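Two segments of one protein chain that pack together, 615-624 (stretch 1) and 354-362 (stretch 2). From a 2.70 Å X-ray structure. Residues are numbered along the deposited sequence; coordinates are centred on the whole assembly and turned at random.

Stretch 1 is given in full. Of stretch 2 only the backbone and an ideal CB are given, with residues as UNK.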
ATOM      1  N   GLU D 615     -31.457  36.709   2.747  1.00 55.05           N
ATOM      2  CA  GLU D 615     -31.092  35.598   1.856  1.00 53.23           C
ATOM      3  C   GLU D 615     -31.088  36.074   0.408  1.00 51.56           C
ATOM      4  O   GLU D 615     -30.140  35.830  -0.337  1.00 44.94           O
ATOM      5  CB  GLU D 615     -32.081  34.440   1.970  1.00 56.76           C
ATOM      6  CG  GLU D 615     -32.034  33.604   3.238  1.00 58.95           C
ATOM      7  CD  GLU D 615     -33.188  32.596   3.278  1.00 64.14           C
ATOM      8  OE1 GLU D 615     -32.939  31.389   3.054  1.00 66.03           O
ATOM      9  OE2 GLU D 615     -34.351  33.011   3.509  1.00 61.13           O
ATOM     10  N   LEU D 616     -32.173  36.737   0.014  1.00 53.81           N
ATOM     11  CA  LEU D 616     -32.268  37.375  -1.298  1.00 51.88           C
ATOM     12  C   LEU D 616     -31.044  38.242  -1.608  1.00 49.58           C
ATOM     13  O   LEU D 616     -30.473  38.144  -2.688  1.00 48.38           O
ATOM     14  CB  LEU D 616     -33.556  38.202  -1.399  1.00 52.58           C
ATOM     15  CG  LEU D 616     -34.691  37.731  -2.320  1.00 52.94           C
ATOM     16  CD1 LEU D 616     -34.635  36.232  -2.574  1.00 52.81           C
ATOM     17  CD2 LEU D 616     -36.054  38.146  -1.766  1.00 50.98           C
ATOM     18  N   ASP D 617     -30.632  39.075  -0.658  1.00 49.18           N
ATOM     19  CA  ASP D 617     -29.480  39.939  -0.872  1.00 49.65           C
ATOM     20  C   ASP D 617     -28.197  39.147  -1.088  1.00 50.20           C
ATOM     21  O   ASP D 617     -27.327  39.548  -1.872  1.00 48.95           O
ATOM     22  CB  ASP D 617     -29.291  40.913   0.288  1.00 54.78           C
ATOM     23  CG  ASP D 617     -28.061  41.786   0.111  1.00 68.07           C
ATOM     24  OD1 ASP D 617     -28.083  42.670  -0.781  1.00 69.18           O
ATOM     25  OD2 ASP D 617     -27.072  41.578   0.854  1.00 70.83           O
ATOM     26  N   GLN D 618     -28.076  38.029  -0.379  1.00 48.48           N
ATOM     27  CA  GLN D 618     -26.919  37.157  -0.516  1.00 43.80           C
ATOM     28  C   GLN D 618     -26.849  36.632  -1.944  1.00 41.98           C
ATOM     29  O   GLN D 618     -25.798  36.645  -2.590  1.00 40.51           O
ATOM     30  CB  GLN D 618     -27.032  36.009   0.475  1.00 41.88           C
ATOM     31  CG  GLN D 618     -25.758  35.229   0.691  1.00 44.26           C
ATOM     32  CD  GLN D 618     -25.818  34.359   1.936  1.00 46.24           C
ATOM     33  OE1 GLN D 618     -24.912  33.565   2.187  1.00 42.89           O
ATOM     34  NE2 GLN D 618     -26.890  34.505   2.723  1.00 44.64           N
ATOM     35  N   VAL D 619     -27.994  36.196  -2.444  1.00 42.83           N
ATOM     36  CA  VAL D 619     -28.079  35.673  -3.792  1.00 40.77           C
ATOM     37  C   VAL D 619     -27.761  36.738  -4.829  1.00 39.87           C
ATOM     38  O   VAL D 619     -26.957  36.513  -5.719  1.00 39.07           O
ATOM     39  CB  VAL D 619     -29.449  35.075  -4.060  1.00 39.53           C
ATOM     40  CG1 VAL D 619     -29.564  34.691  -5.512  1.00 41.17           C
ATOM     41  CG2 VAL D 619     -29.654  33.872  -3.178  1.00 41.20           C
ATOM     42  N   LYS D 620     -28.389  37.899  -4.704  1.00 43.15           N
ATOM     43  CA  LYS D 620     -28.114  39.026  -5.593  1.00 42.68           C
ATOM     44  C   LYS D 620     -26.613  39.259  -5.697  1.00 40.66           C
ATOM     45  O   LYS D 620     -26.104  39.622  -6.756  1.00 40.23           O
ATOM     46  CB  LYS D 620     -28.806  40.292  -5.070  1.00 44.67           C
ATOM     47  CG  LYS D 620     -28.828  41.494  -6.002  1.00 42.67           C
ATOM     48  CD  LYS D 620     -29.819  42.525  -5.453  1.00 50.58           C
ATOM     49  CE  LYS D 620     -30.284  43.550  -6.496  1.00 53.56           C
ATOM     50  NZ  LYS D 620     -29.340  44.701  -6.631  1.00 57.37           N
ATOM     51  N   LYS D 621     -25.899  39.044  -4.596  1.00 39.34           N
ATOM     52  CA  LYS D 621     -24.473  39.344  -4.584  1.00 42.61           C
ATOM     53  C   LYS D 621     -23.666  38.229  -5.225  1.00 39.38           C
ATOM     54  O   LYS D 621     -22.696  38.500  -5.940  1.00 39.25           O
ATOM     55  CB  LYS D 621     -23.967  39.682  -3.175  1.00 46.82           C
ATOM     56  CG  LYS D 621     -24.571  40.955  -2.607  1.00 52.33           C
ATOM     57  CD  LYS D 621     -23.852  41.428  -1.353  1.00 63.18           C
ATOM     58  CE  LYS D 621     -24.440  42.754  -0.875  1.00 73.64           C
ATOM     59  NZ  LYS D 621     -23.696  43.333   0.282  1.00 83.65           N
ATOM     60  N   GLN D 622     -24.074  36.984  -4.985  1.00 37.74           N
ATOM     61  CA  GLN D 622     -23.487  35.849  -5.691  1.00 36.70           C
ATOM     62  C   GLN D 622     -23.553  36.049  -7.212  1.00 36.29           C
ATOM     63  O   GLN D 622     -22.576  35.792  -7.926  1.00 36.17           O
ATOM     64  CB  GLN D 622     -24.173  34.542  -5.303  1.00 35.82           C
ATOM     65  CG  GLN D 622     -24.041  34.168  -3.845  1.00 37.08           C
ATOM     66  CD  GLN D 622     -24.538  32.762  -3.567  1.00 36.42           C
ATOM     67  OE1 GLN D 622     -25.275  32.200  -4.363  1.00 37.27           O
ATOM     68  NE2 GLN D 622     -24.130  32.183  -2.439  1.00 37.24           N
ATOM     69  N   VAL D 623     -24.697  36.524  -7.697  1.00 35.18           N
ATOM     70  CA  VAL D 623     -24.910  36.746  -9.122  1.00 33.80           C
ATOM     71  C   VAL D 623     -24.043  37.876  -9.698  1.00 36.75           C
ATOM     72  O   VAL D 623     -23.473  37.733 -10.786  1.00 35.65           O
ATOM     73  CB  VAL D 623     -26.408  36.984  -9.423  1.00 36.88           C
ATOM     74  CG1 VAL D 623     -26.627  37.330 -10.908  1.00 39.27           C
ATOM     75  CG2 VAL D 623     -27.219  35.760  -9.036  1.00 32.38           C
ATOM     76  N   ALA D 624     -23.933  38.990  -8.970  1.00 38.61           N
ATOM     77  CA  ALA D 624     -23.063  40.098  -9.385  1.00 35.90           C
ATOM     78  C   ALA D 624     -21.611  39.650  -9.356  1.00 34.80           C
ATOM     79  O   ALA D 624     -20.823  39.974 -10.241  1.00 34.41           O
ATOM     80  CB  ALA D 624     -23.256  41.282  -8.489  1.00 32.58           C
ATOM     81  N   UNK D 354     -40.391  37.320 -11.832  1.00 63.24           N
ATOM     82  CA  UNK D 354     -40.294  38.715 -11.404  1.00 61.95           C
ATOM     83  C   UNK D 354     -39.246  38.937 -10.334  1.00 58.48           C
ATOM     84  O   UNK D 354     -38.447  39.870 -10.421  1.00 55.97           O
ATOM     85  CB  UNK D 354     -41.651  39.198 -10.888  1.00 61.95           C
ATOM     86  N   UNK D 355     -39.272  38.082  -9.318  1.00 57.29           N
ATOM     87  CA  UNK D 355     -38.241  38.085  -8.294  1.00 58.24           C
ATOM     88  C   UNK D 355     -36.886  37.772  -8.919  1.00 57.28           C
ATOM     89  O   UNK D 355     -35.882  38.400  -8.583  1.00 55.55           O
ATOM     90  CB  UNK D 355     -38.572  37.078  -7.191  1.00 58.24           C
ATOM     91  N   UNK D 356     -36.861  36.801  -9.828  1.00 55.96           N
ATOM     92  CA  UNK D 356     -35.618  36.386 -10.462  1.00 51.19           C
ATOM     93  C   UNK D 356     -34.894  37.578 -11.061  1.00 51.38           C
ATOM     94  O   UNK D 356     -33.681  37.724 -10.904  1.00 50.36           O
ATOM     95  CB  UNK D 356     -35.890  35.336 -11.541  1.00 51.19           C
ATOM     96  N   UNK D 357     -35.655  38.425 -11.740  1.00 51.86           N
ATOM     97  CA  UNK D 357     -35.133  39.606 -12.410  1.00 52.97           C
ATOM     98  C   UNK D 357     -34.473  40.590 -11.438  1.00 52.21           C
ATOM     99  O   UNK D 357     -33.383  41.089 -11.703  1.00 48.69           O
ATOM    100  CB  UNK D 357     -36.260  40.307 -13.171  1.00 52.97           C
ATOM    101  N   UNK D 358     -35.128  40.862 -10.314  1.00 52.25           N
ATOM    102  CA  UNK D 358     -34.607  41.828  -9.350  1.00 54.40           C
ATOM    103  C   UNK D 358     -33.290  41.351  -8.766  1.00 52.57           C
ATOM    104  O   UNK D 358     -32.540  42.135  -8.194  1.00 55.13           O
ATOM    105  CB  UNK D 358     -35.621  42.072  -8.231  1.00 54.40           C
ATOM    106  N   UNK D 359     -33.018  40.059  -8.921  1.00 50.50           N
ATOM    107  CA  UNK D 359     -31.805  39.447  -8.402  1.00 47.84           C
ATOM    108  C   UNK D 359     -30.676  39.489  -9.422  1.00 46.83           C
ATOM    109  O   UNK D 359     -29.512  39.227  -9.093  1.00 43.11           O
ATOM    110  CB  UNK D 359     -32.080  38.001  -7.984  1.00 47.84           C
ATOM    111  N   UNK D 360     -31.036  39.802 -10.663  1.00 47.73           N
ATOM    112  CA  UNK D 360     -30.075  39.931 -11.739  1.00 43.68           C
ATOM    113  C   UNK D 360     -29.937  38.671 -12.563  1.00 42.87           C
ATOM    114  O   UNK D 360     -29.039  38.569 -13.402  1.00 42.41           O
ATOM    115  CB  UNK D 360     -28.709  40.323 -11.171  1.00 43.68           C
ATOM    116  N   UNK D 361     -30.824  37.708 -12.322  1.00 41.82           N
ATOM    117  CA  UNK D 361     -30.812  36.452 -13.067  1.00 41.98           C
ATOM    118  C   UNK D 361     -31.175  36.708 -14.532  1.00 42.78           C
ATOM    119  O   UNK D 361     -31.927  37.630 -14.831  1.00 44.63           O
ATOM    120  CB  UNK D 361     -31.780  35.445 -12.442  1.00 41.98           C
ATOM    121  N   UNK D 362     -30.616  35.919 -15.442  1.00 39.35           N
ATOM    122  CA  UNK D 362     -30.645  36.253 -16.861  1.00 38.12           C
ATOM    123  C   UNK D 362     -31.560  35.407 -17.732  1.00 44.02           C
ATOM    124  O   UNK D 362     -31.781  35.737 -18.898  1.00 44.28           O
ATOM    125  CB  UNK D 362     -29.223  36.153 -17.418  1.00 38.12           C
TER

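Stretch 1 is helical throughout. The face it offers to stretch 2 is built from Leu616, Val619, Lys620 and Val623, so it is mostly apolar, with one long lysine beside it.

Position 354 is helical, and its ideal CB has nothing of stretch 1 within 5.5 Å. Any helix-compatible residue would serve. It is Asn354, which makes no contact here.

Position 355 is also helical. Its CA-to-CB bond points sideways, and the CB alone is out of reach. A long side chain could bridge the gap to Leu616, so Leu, Met, Gln, Glu, Lys or Arg would all be plausible. The residue is Gln355. Its chi1 is t and its chi2 is p, and its end comes nearer to stretch 1 than its base. OE1 of Gln355 lies 3.0 Å from CD2 of Leu616. This is a tight contact with a methyl group, and no hydrogen bond crosses between the stretches.

Positions 356 and 357 are helical and out of reach, so stretch 1 sets no preference at either. They are Ala356 and Lys357.

Position 358 has a sideways CB with nothing near it. Its carbonyl does meet stretch 1, but that contact would be available to almost any residue. A polar or charged side chain leading off into space would suit. It is Arg358, whose end leads away. CE of Lys620 packs 3.2 Å from O of Arg358.

Position 359 is the centre of the contact. Its CA is 4.7 Å from the CA of Lys620, and its ideal CB is 4.8 Å from CG1 of Val619. A medium-sized apolar side chain could fill the space between Leu616, Val619 and the base of Lys620; Leu, Ile or Met would fit the setting. It is Leu359, chi1 m and chi2 t, and it has the largest covered area of either stretch. Its CD1 lies 3.8 Å from CG1 of Val619 and 4.1 Å from CD1 of Leu616. Its CD2 lies 3.7 Å from CB of Lys620 and 3.4 Å from O of Leu616. A water donates to O of Leu359 and O of Lys620, 3.0 Å from each, and so links the two backbones.

Position 360 has phi 96° and psi 9°. A CB would be jammed against the carbonyl O of the residue before, and it would also sit 3.7 Å from CG1 of Val623. Glycine is strongly indicated. Gly360 is indeed present, in a Schellman motif: its N bonds to O of Lys357 (2.9 Å), and the N of position 361 bonds to O of Ala356 (3.2 Å). O of Gly360 lies 3.7 Å from CG1 of Val623.

Position 361 is extended, with a sideways CB. An apolar side chain could reach Val623; Val, Leu or Ile would do. It is Ile361, whose CG1 lies 4.4 Å from CG2 of Val623.

Position 362 has nothing of stretch 1 within 5.5 Å of its ideal CB, so many side chains, polar ones included, would suit. It is Glu362, without contact.

Stretch 2, residues 354-362: NQAKRLGIE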
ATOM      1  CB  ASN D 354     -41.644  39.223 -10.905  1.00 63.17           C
ATOM      2  CG  ASN D 354     -42.486  39.812 -12.013  1.00 64.29           C
ATOM      3  OD1 ASN D 354     -43.717  39.830 -11.928  1.00 69.05           O
ATOM      4  ND2 ASN D 354     -41.827  40.301 -13.064  1.00 58.93           N
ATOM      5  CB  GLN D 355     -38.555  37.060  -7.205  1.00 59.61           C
ATOM      6  CG  GLN D 355     -37.468  36.929  -6.143  1.00 56.48           C
ATOM      7  CD  GLN D 355     -37.367  38.162  -5.267  1.00 57.08           C
ATOM      8  OE1 GLN D 355     -37.889  38.190  -4.155  1.00 57.21           O
ATOM      9  NE2 GLN D 355     -36.696  39.187  -5.765  1.00 55.05           N
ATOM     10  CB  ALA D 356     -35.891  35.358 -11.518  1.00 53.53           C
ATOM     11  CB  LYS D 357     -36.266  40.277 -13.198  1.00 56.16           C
ATOM     12  CG  LYS D 357     -36.060  41.742 -13.557  1.00 63.65           C
ATOM     13  CD  LYS D 357     -35.286  41.946 -14.853  1.00 67.17           C
ATOM     14  CE  LYS D 357     -35.493  43.376 -15.383  1.00 72.57           C
ATOM     15  NZ  LYS D 357     -34.574  43.730 -16.520  1.00 77.72           N
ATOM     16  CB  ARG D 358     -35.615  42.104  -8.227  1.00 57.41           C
ATOM     17  CG  ARG D 358     -36.901  42.777  -8.699  1.00 58.03           C
ATOM     18  CD  ARG D 358     -37.964  42.820  -7.603  1.00 62.58           C
ATOM     19  NE  ARG D 358     -39.308  42.637  -8.156  1.00 68.44           N
ATOM     20  CZ  ARG D 358     -40.271  41.919  -7.574  1.00 72.56           C
ATOM     21  NH1 ARG D 358     -40.038  41.315  -6.407  1.00 65.77           N
ATOM     22  NH2 ARG D 358     -41.465  41.803  -8.158  1.00 68.75           N
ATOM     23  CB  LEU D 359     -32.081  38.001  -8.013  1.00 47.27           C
ATOM     24  CG  LEU D 359     -32.817  37.828  -6.696  1.00 46.18           C
ATOM     25  CD1 LEU D 359     -32.831  36.366  -6.306  1.00 44.65           C
ATOM     26  CD2 LEU D 359     -32.112  38.663  -5.648  1.00 43.74           C
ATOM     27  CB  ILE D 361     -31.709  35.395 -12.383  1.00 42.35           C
ATOM     28  CG1 ILE D 361     -31.041  34.945 -11.079  1.00 38.67           C
ATOM     29  CG2 ILE D 361     -31.943  34.199 -13.284  1.00 39.26           C
ATOM     30  CD1 ILE D 361     -31.874  34.027 -10.251  1.00 40.69           C
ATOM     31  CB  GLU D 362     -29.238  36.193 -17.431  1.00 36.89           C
ATOM     32  CG  GLU D 362     -28.443  37.418 -17.109  1.00 40.51           C
ATOM     33  CD  GLU D 362     -26.964  37.217 -17.324  1.00 41.30           C
ATOM     34  OE1 GLU D 362     -26.542  36.040 -17.382  1.00 40.43           O
ATOM     35  OE2 GLU D 362     -26.232  38.233 -17.427  1.00 42.11           O
TER
HETATM   36  O   HOH W   1     -26.915  40.597  -9.447  1.00 37.49           O
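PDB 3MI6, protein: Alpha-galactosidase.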